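Side-chain contacts in hypothetical UPF0131 protein PH0828 (Pyrococcus horikoshii, PDB 1V30), which is a putative gamma-glutamylcyclotransferase, probably with acyltransferase activity, built on an alpha+beta fold: residues 20-23 / 24-27; 66-69 / 70-74. All blocks are in the same frame, centred on the assembly; numbering follows the deposited sequence.

Interaction 1. Residues 20-23 / 24-27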
ATOM      1  N   LYS A  20      -8.266  -6.166   0.589  1.00 14.58           N
ATOM      2  CA  LYS A  20      -7.776  -6.067  -0.783  1.00 14.81           C
ATOM      3  C   LYS A  20      -7.299  -7.428  -1.284  1.00 13.80           C
ATOM      4  O   LYS A  20      -7.061  -8.337  -0.490  1.00 14.14           O
ATOM      5  CB  LYS A  20      -6.686  -4.992  -0.871  1.00 14.16           C
ATOM      6  CG  LYS A  20      -7.244  -3.571  -0.927  1.00 19.72           C
ATOM      7  CD  LYS A  20      -8.237  -3.305   0.189  1.00 21.00           C
ATOM      8  CE  LYS A  20      -8.863  -1.924   0.082  1.00 20.31           C
ATOM      9  NZ  LYS A  20      -9.772  -1.723   1.247  1.00 20.55           N
ATOM     10  N   PRO A  21      -7.116  -7.577  -2.609  1.00 14.57           N
ATOM     11  CA  PRO A  21      -6.691  -8.852  -3.202  1.00 13.92           C
ATOM     12  C   PRO A  21      -5.590  -9.722  -2.609  1.00 15.51           C
ATOM     13  O   PRO A  21      -5.689 -10.948  -2.664  1.00 17.70           O
ATOM     14  CB  PRO A  21      -6.398  -8.476  -4.654  1.00 14.58           C
ATOM     15  CG  PRO A  21      -7.372  -7.375  -4.909  1.00 14.20           C
ATOM     16  CD  PRO A  21      -7.249  -6.544  -3.653  1.00 14.16           C
ATOM     17  N   LEU A  22      -4.545  -9.126  -2.055  1.00 14.31           N
ATOM     18  CA  LEU A  22      -3.469  -9.939  -1.503  1.00 14.42           C
ATOM     19  C   LEU A  22      -3.349  -9.879   0.010  1.00 14.01           C
ATOM     20  O   LEU A  22      -2.326 -10.272   0.572  1.00 14.66           O
ATOM     21  CB  LEU A  22      -2.131  -9.545  -2.137  1.00 16.15           C
ATOM     22  CG  LEU A  22      -1.977  -9.923  -3.612  1.00 16.93           C
ATOM     23  CD1 LEU A  22      -0.631  -9.428  -4.127  1.00 18.08           C
ATOM     24  CD2 LEU A  22      -2.086 -11.437  -3.773  1.00 19.66           C
ATOM     25  N   HIS A  23      -4.397  -9.416   0.680  1.00 14.88           N
ATOM     26  CA  HIS A  23      -4.319  -9.311   2.127  1.00 14.81           C
ATOM     27  C   HIS A  23      -4.094 -10.626   2.854  1.00 15.55           C
ATOM     28  O   HIS A  23      -3.562 -10.626   3.964  1.00 16.21           O
ATOM     29  CB  HIS A  23      -5.560  -8.642   2.707  1.00 15.79           C
ATOM     30  CG  HIS A  23      -5.423  -8.327   4.164  1.00 16.68           C
ATOM     31  ND1 HIS A  23      -4.488  -7.436   4.642  1.00 16.79           N
ATOM     32  CD2 HIS A  23      -6.066  -8.816   5.250  1.00 18.79           C
ATOM     33  CE1 HIS A  23      -4.559  -7.390   5.960  1.00 18.58           C
ATOM     34  NE2 HIS A  23      -5.509  -8.219   6.354  1.00 19.93           N
ATOM     35  N   TRP A  24      -4.485 -11.740   2.243  1.00 16.61           N
ATOM     36  CA  TRP A  24      -4.305 -13.027   2.902  1.00 17.43           C
ATOM     37  C   TRP A  24      -2.847 -13.302   3.266  1.00 18.24           C
ATOM     38  O   TRP A  24      -2.569 -14.107   4.152  1.00 19.82           O
ATOM     39  CB  TRP A  24      -4.874 -14.173   2.050  1.00 19.09           C
ATOM     40  CG  TRP A  24      -4.197 -14.410   0.732  1.00 21.61           C
ATOM     41  CD1 TRP A  24      -4.417 -13.741  -0.440  1.00 22.01           C
ATOM     42  CD2 TRP A  24      -3.209 -15.406   0.446  1.00 23.44           C
ATOM     43  NE1 TRP A  24      -3.631 -14.264  -1.438  1.00 24.11           N
ATOM     44  CE2 TRP A  24      -2.878 -15.287  -0.923  1.00 24.45           C
ATOM     45  CE3 TRP A  24      -2.571 -16.392   1.213  1.00 25.41           C
ATOM     46  CZ2 TRP A  24      -1.936 -16.116  -1.543  1.00 25.80           C
ATOM     47  CZ3 TRP A  24      -1.633 -17.218   0.595  1.00 27.07           C
ATOM     48  CH2 TRP A  24      -1.326 -17.072  -0.771  1.00 27.24           C
ATOM     49  N   TYR A  25      -1.913 -12.630   2.597  1.00 18.52           N
ATOM     50  CA  TYR A  25      -0.496 -12.817   2.902  1.00 19.23           C
ATOM     51  C   TYR A  25      -0.148 -12.282   4.291  1.00 19.54           C
ATOM     52  O   TYR A  25       0.862 -12.674   4.879  1.00 21.19           O
ATOM     53  CB  TYR A  25       0.391 -12.104   1.871  1.00 19.52           C
ATOM     54  CG  TYR A  25       0.750 -12.943   0.667  1.00 20.40           C
ATOM     55  CD1 TYR A  25      -0.017 -12.895  -0.494  1.00 21.71           C
ATOM     56  CD2 TYR A  25       1.853 -13.797   0.697  1.00 21.73           C
ATOM     57  CE1 TYR A  25       0.305 -13.680  -1.601  1.00 22.71           C
ATOM     58  CE2 TYR A  25       2.181 -14.586  -0.400  1.00 21.62           C
ATOM     59  CZ  TYR A  25       1.405 -14.523  -1.543  1.00 21.51           C
ATOM     60  OH  TYR A  25       1.723 -15.306  -2.627  1.00 23.50           O
ATOM     61  N   LEU A  26      -0.988 -11.393   4.813  1.00 19.74           N
ATOM     62  CA  LEU A  26      -0.756 -10.780   6.119  1.00 20.89           C
ATOM     63  C   LEU A  26      -1.641 -11.307   7.249  1.00 22.83           C
ATOM     64  O   LEU A  26      -1.687 -10.717   8.326  1.00 22.82           O
ATOM     65  CB  LEU A  26      -0.952  -9.267   6.015  1.00 19.57           C
ATOM     66  CG  LEU A  26      -0.038  -8.506   5.056  1.00 18.76           C
ATOM     67  CD1 LEU A  26      -0.454  -7.043   5.019  1.00 18.09           C
ATOM     68  CD2 LEU A  26       1.406  -8.644   5.503  1.00 20.47           C
ATOM     69  N   LYS A  27      -2.333 -12.414   7.010  1.00 25.05           N
ATOM     70  CA  LYS A  27      -3.225 -12.978   8.017  1.00 27.77           C
ATOM     71  C   LYS A  27      -2.597 -13.275   9.376  1.00 28.56           C
ATOM     72  O   LYS A  27      -3.294 -13.297  10.390  1.00 29.70           O
ATOM     73  CB  LYS A  27      -3.910 -14.224   7.447  1.00 29.26           C
ATOM     74  CG  LYS A  27      -5.215 -13.903   6.718  1.00 32.14           C
ATOM     75  CD  LYS A  27      -5.130 -12.554   5.999  1.00 33.27           C
ATOM     76  CE  LYS A  27      -6.484 -12.082   5.492  1.00 34.47           C
ATOM     77  NZ  LYS A  27      -7.016 -12.944   4.406  1.00 35.32           N
TER
HETATM   78  O   HOH W   1      -7.020 -11.661   0.539  1.00 31.85           O
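L22 and H23 pack against Y25, L26 and K27 where a type I beta turn, K20 to H23, runs straight into a short 3-10 segment, in the loop between strands 8-12 and 30-37 of this gamma-glutamylcyclotransferase-family fold. In the tight part i to i+3 bonds carry the backbone: Y25 N donates to L22 O, and L26 N to H23 O at 2.8 Å. L22 and Y25 point the same way, with CD2 of L22 3.9 Å from CE1 of Y25; L22 also touches T15, which by similarity is probably part of the substrate-binding site. The H23 ring, its CG anti to the backbone N (chi1 -171°), crosses L26 at about a right angle, CE1 of H23 4.1 Å from CB of L26, while ND1 is hydrogen-bonded to the carbonyl oxygen of L16. K27, bent at chi2 and chi4, curls back obliquely past H23, CE of K27 lying 3.3 Å from CD2 of the ring. Trading H23 for an alanine would probably leave the L16 carbonyl without this partner and uncover one flank of L26. The outer side is looser. A water takes the N-H of W24 and makes only a weak bond to K20 O. CD1 of Y25 sits 3.7 Å above the plane of the W24 indole, offset toward its rim, and the edge of the indole has P21 O 3.8 Å from W24 CD1.

Interaction 2. Residues 66-69 / 70-74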
ATOM      1  N   LYS A  66      10.272 -12.449   9.112  1.00 23.07           N
ATOM      2  CA  LYS A  66      11.148 -12.546   7.952  1.00 23.90           C
ATOM      3  C   LYS A  66      10.592 -13.417   6.831  1.00 22.37           C
ATOM      4  O   LYS A  66      10.598 -13.018   5.663  1.00 21.14           O
ATOM      5  CB  LYS A  66      12.517 -13.077   8.386  1.00 25.90           C
ATOM      6  CG  LYS A  66      13.561 -13.116   7.280  1.00 29.15           C
ATOM      7  CD  LYS A  66      14.921 -13.513   7.839  1.00 31.70           C
ATOM      8  CE  LYS A  66      15.988 -13.549   6.758  1.00 33.26           C
ATOM      9  NZ  LYS A  66      17.332 -13.849   7.329  1.00 34.67           N
ATOM     10  N   GLU A  67      10.108 -14.601   7.185  1.00 22.34           N
ATOM     11  CA  GLU A  67       9.568 -15.530   6.201  1.00 23.31           C
ATOM     12  C   GLU A  67       8.398 -14.907   5.443  1.00 22.20           C
ATOM     13  O   GLU A  67       8.315 -15.016   4.221  1.00 22.33           O
ATOM     14  CB  GLU A  67       9.130 -16.822   6.897  1.00 26.33           C
ATOM     15  CG  GLU A  67       9.246 -18.073   6.038  1.00 31.53           C
ATOM     16  CD  GLU A  67       8.002 -18.352   5.224  1.00 34.60           C
ATOM     17  OE1 GLU A  67       6.936 -18.569   5.837  1.00 37.15           O
ATOM     18  OE2 GLU A  67       8.089 -18.364   3.977  1.00 36.70           O
ATOM     19  N   THR A  68       7.503 -14.245   6.169  1.00 21.87           N
ATOM     20  CA  THR A  68       6.350 -13.608   5.546  1.00 21.68           C
ATOM     21  C   THR A  68       6.793 -12.500   4.593  1.00 19.80           C
ATOM     22  O   THR A  68       6.307 -12.414   3.466  1.00 19.88           O
ATOM     23  CB  THR A  68       5.403 -13.014   6.608  1.00 22.63           C
ATOM     24  OG1 THR A  68       4.891 -14.071   7.430  1.00 24.84           O
ATOM     25  CG2 THR A  68       4.243 -12.289   5.945  1.00 23.99           C
ATOM     26  N   PHE A  69       7.719 -11.656   5.038  1.00 18.72           N
ATOM     27  CA  PHE A  69       8.202 -10.576   4.187  1.00 18.73           C
ATOM     28  C   PHE A  69       8.831 -11.119   2.906  1.00 18.37           C
ATOM     29  O   PHE A  69       8.567 -10.612   1.816  1.00 18.06           O
ATOM     30  CB  PHE A  69       9.235  -9.715   4.912  1.00 18.31           C
ATOM     31  CG  PHE A  69       9.764  -8.592   4.068  1.00 19.77           C
ATOM     32  CD1 PHE A  69       9.033  -7.419   3.912  1.00 20.79           C
ATOM     33  CD2 PHE A  69      10.958  -8.734   3.372  1.00 20.11           C
ATOM     34  CE1 PHE A  69       9.482  -6.405   3.070  1.00 21.05           C
ATOM     35  CE2 PHE A  69      11.417  -7.726   2.527  1.00 22.17           C
ATOM     36  CZ  PHE A  69      10.676  -6.560   2.376  1.00 22.04           C
ATOM     37  N   GLU A  70       9.673 -12.141   3.033  1.00 18.35           N
ATOM     38  CA  GLU A  70      10.318 -12.723   1.861  1.00 18.67           C
ATOM     39  C   GLU A  70       9.302 -13.310   0.885  1.00 18.49           C
ATOM     40  O   GLU A  70       9.471 -13.200  -0.332  1.00 18.34           O
ATOM     41  CB  GLU A  70      11.329 -13.795   2.282  1.00 19.87           C
ATOM     42  CG  GLU A  70      12.567 -13.218   2.954  1.00 22.36           C
ATOM     43  CD  GLU A  70      13.623 -14.266   3.265  1.00 23.95           C
ATOM     44  OE1 GLU A  70      13.500 -15.407   2.775  1.00 27.89           O
ATOM     45  OE2 GLU A  70      14.581 -13.943   3.994  1.00 28.47           O
ATOM     46  N   ARG A  71       8.245 -13.928   1.409  1.00 18.73           N
ATOM     47  CA  ARG A  71       7.217 -14.505   0.549  1.00 20.77           C
ATOM     48  C   ARG A  71       6.532 -13.415  -0.262  1.00 18.77           C
ATOM     49  O   ARG A  71       6.304 -13.567  -1.463  1.00 19.04           O
ATOM     50  CB  ARG A  71       6.161 -15.249   1.371  1.00 23.83           C
ATOM     51  CG  ARG A  71       6.546 -16.660   1.778  1.00 27.88           C
ATOM     52  CD  ARG A  71       5.321 -17.565   1.758  1.00 32.30           C
ATOM     53  NE  ARG A  71       4.209 -17.021   2.535  1.00 35.26           N
ATOM     54  CZ  ARG A  71       4.184 -16.953   3.862  1.00 37.27           C
ATOM     55  NH1 ARG A  71       5.211 -17.399   4.568  1.00 38.61           N
ATOM     56  NH2 ARG A  71       3.131 -16.442   4.485  1.00 38.37           N
ATOM     57  N   ILE A  72       6.201 -12.316   0.405  1.00 18.15           N
ATOM     58  CA  ILE A  72       5.540 -11.200  -0.256  1.00 17.78           C
ATOM     59  C   ILE A  72       6.446 -10.575  -1.309  1.00 18.55           C
ATOM     60  O   ILE A  72       6.013 -10.287  -2.424  1.00 17.36           O
ATOM     61  CB  ILE A  72       5.145 -10.111   0.763  1.00 18.33           C
ATOM     62  CG1 ILE A  72       4.075 -10.655   1.712  1.00 18.78           C
ATOM     63  CG2 ILE A  72       4.654  -8.862   0.033  1.00 19.23           C
ATOM     64  CD1 ILE A  72       3.699  -9.698   2.830  1.00 20.24           C
ATOM     65  N   ASN A  73       7.712 -10.382  -0.952  1.00 18.50           N
ATOM     66  CA  ASN A  73       8.671  -9.760  -1.856  1.00 18.91           C
ATOM     67  C   ASN A  73       9.074 -10.669  -3.019  1.00 20.29           C
ATOM     68  O   ASN A  73       9.920 -10.303  -3.835  1.00 21.35           O
ATOM     69  CB  ASN A  73       9.902  -9.307  -1.063  1.00 18.50           C
ATOM     70  CG  ASN A  73      10.576  -8.090  -1.672  1.00 18.00           C
ATOM     71  OD1 ASN A  73       9.919  -7.236  -2.273  1.00 17.44           O
ATOM     72  ND2 ASN A  73      11.889  -7.993  -1.504  1.00 19.26           N
ATOM     73  N   GLU A  74       8.459 -11.847  -3.084  1.00 20.67           N
ATOM     74  CA  GLU A  74       8.710 -12.810  -4.153  1.00 23.42           C
ATOM     75  C   GLU A  74       7.524 -12.844  -5.118  1.00 22.71           C
ATOM     76  O   GLU A  74       7.652 -13.321  -6.248  1.00 26.52           O
ATOM     77  CB  GLU A  74       8.924 -14.217  -3.583  1.00 24.95           C
ATOM     78  CG  GLU A  74      10.362 -14.560  -3.246  1.00 29.03           C
ATOM     79  CD  GLU A  74      10.517 -16.003  -2.794  1.00 29.01           C
ATOM     80  OE1 GLU A  74      11.666 -16.450  -2.600  1.00 32.06           O
ATOM     81  OE2 GLU A  74       9.485 -16.687  -2.626  1.00 32.03           O
TER
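K66 O takes the N-H of E70 at 2.9 Å, and the same i to i+4 step repeats from E67 O to R71 N, T68 O to I72 N and F69 O to N73 N. One turn apart on the outer side, E67 and R71 form a salt bridge. OE1 of E67 meets NH1 of R71 at the edge of the guanidinium, with the carboxylate and guanidinium planes 37° apart; the modelled 2.4 Å is very short and its exact value doubtful. Bends at chi2 and chi3 curl the arginine back, and CA of T68 lies over a guanidinium face. This is helix 66-72, which follows strand 56-64; D65 OD1 accepts the N-H of T68 near its start. K66 and E70 have opposite charges, yet K66 NZ stays 4.3 Å from E70 OE2, and the lysine CE makes the closer approach. Elsewhere T68, I72 and F69 pack apolar groups. The T68 and I72 side chains lie side by side, CG2 of T68 4.1 Å from CD1 of I72, and I72 continues onto L16. A chi1 of 180° swings the F69 ring away from its own N and onto V8 and I10 of strand 8-12. Alongside F69 stands N73, whose OD1 is hydrogen-bonded to W96 NE1 and whose ND2 lies 4.1 Å from F69 CE2.

Both interactions are local and largely at the surface, each with a single buried residue, and those two residues meet: L26 CD2 of interaction 1 lies 3.7 Å from I72 CD1 of interaction 2. Y25 adds to this seam, its CB touching I72 CG1 and its carbonyl O packing on T68 CG2. The loop 20-27 is thus laid against helix 66-72, with L26 also reaching Y62 and V64 of strand 56-64. Chemistry follows place: interaction 1 packs aromatic and aliphatic groups around a 3-10 turn, whereas interaction 2 sets one salt bridge, and a second, more distant pair of opposite charges, along an alpha-helix. L22 and I72 both approach a bound buffer molecule, consistent with a pocket beside the substrate-binding loop inferred from relatives.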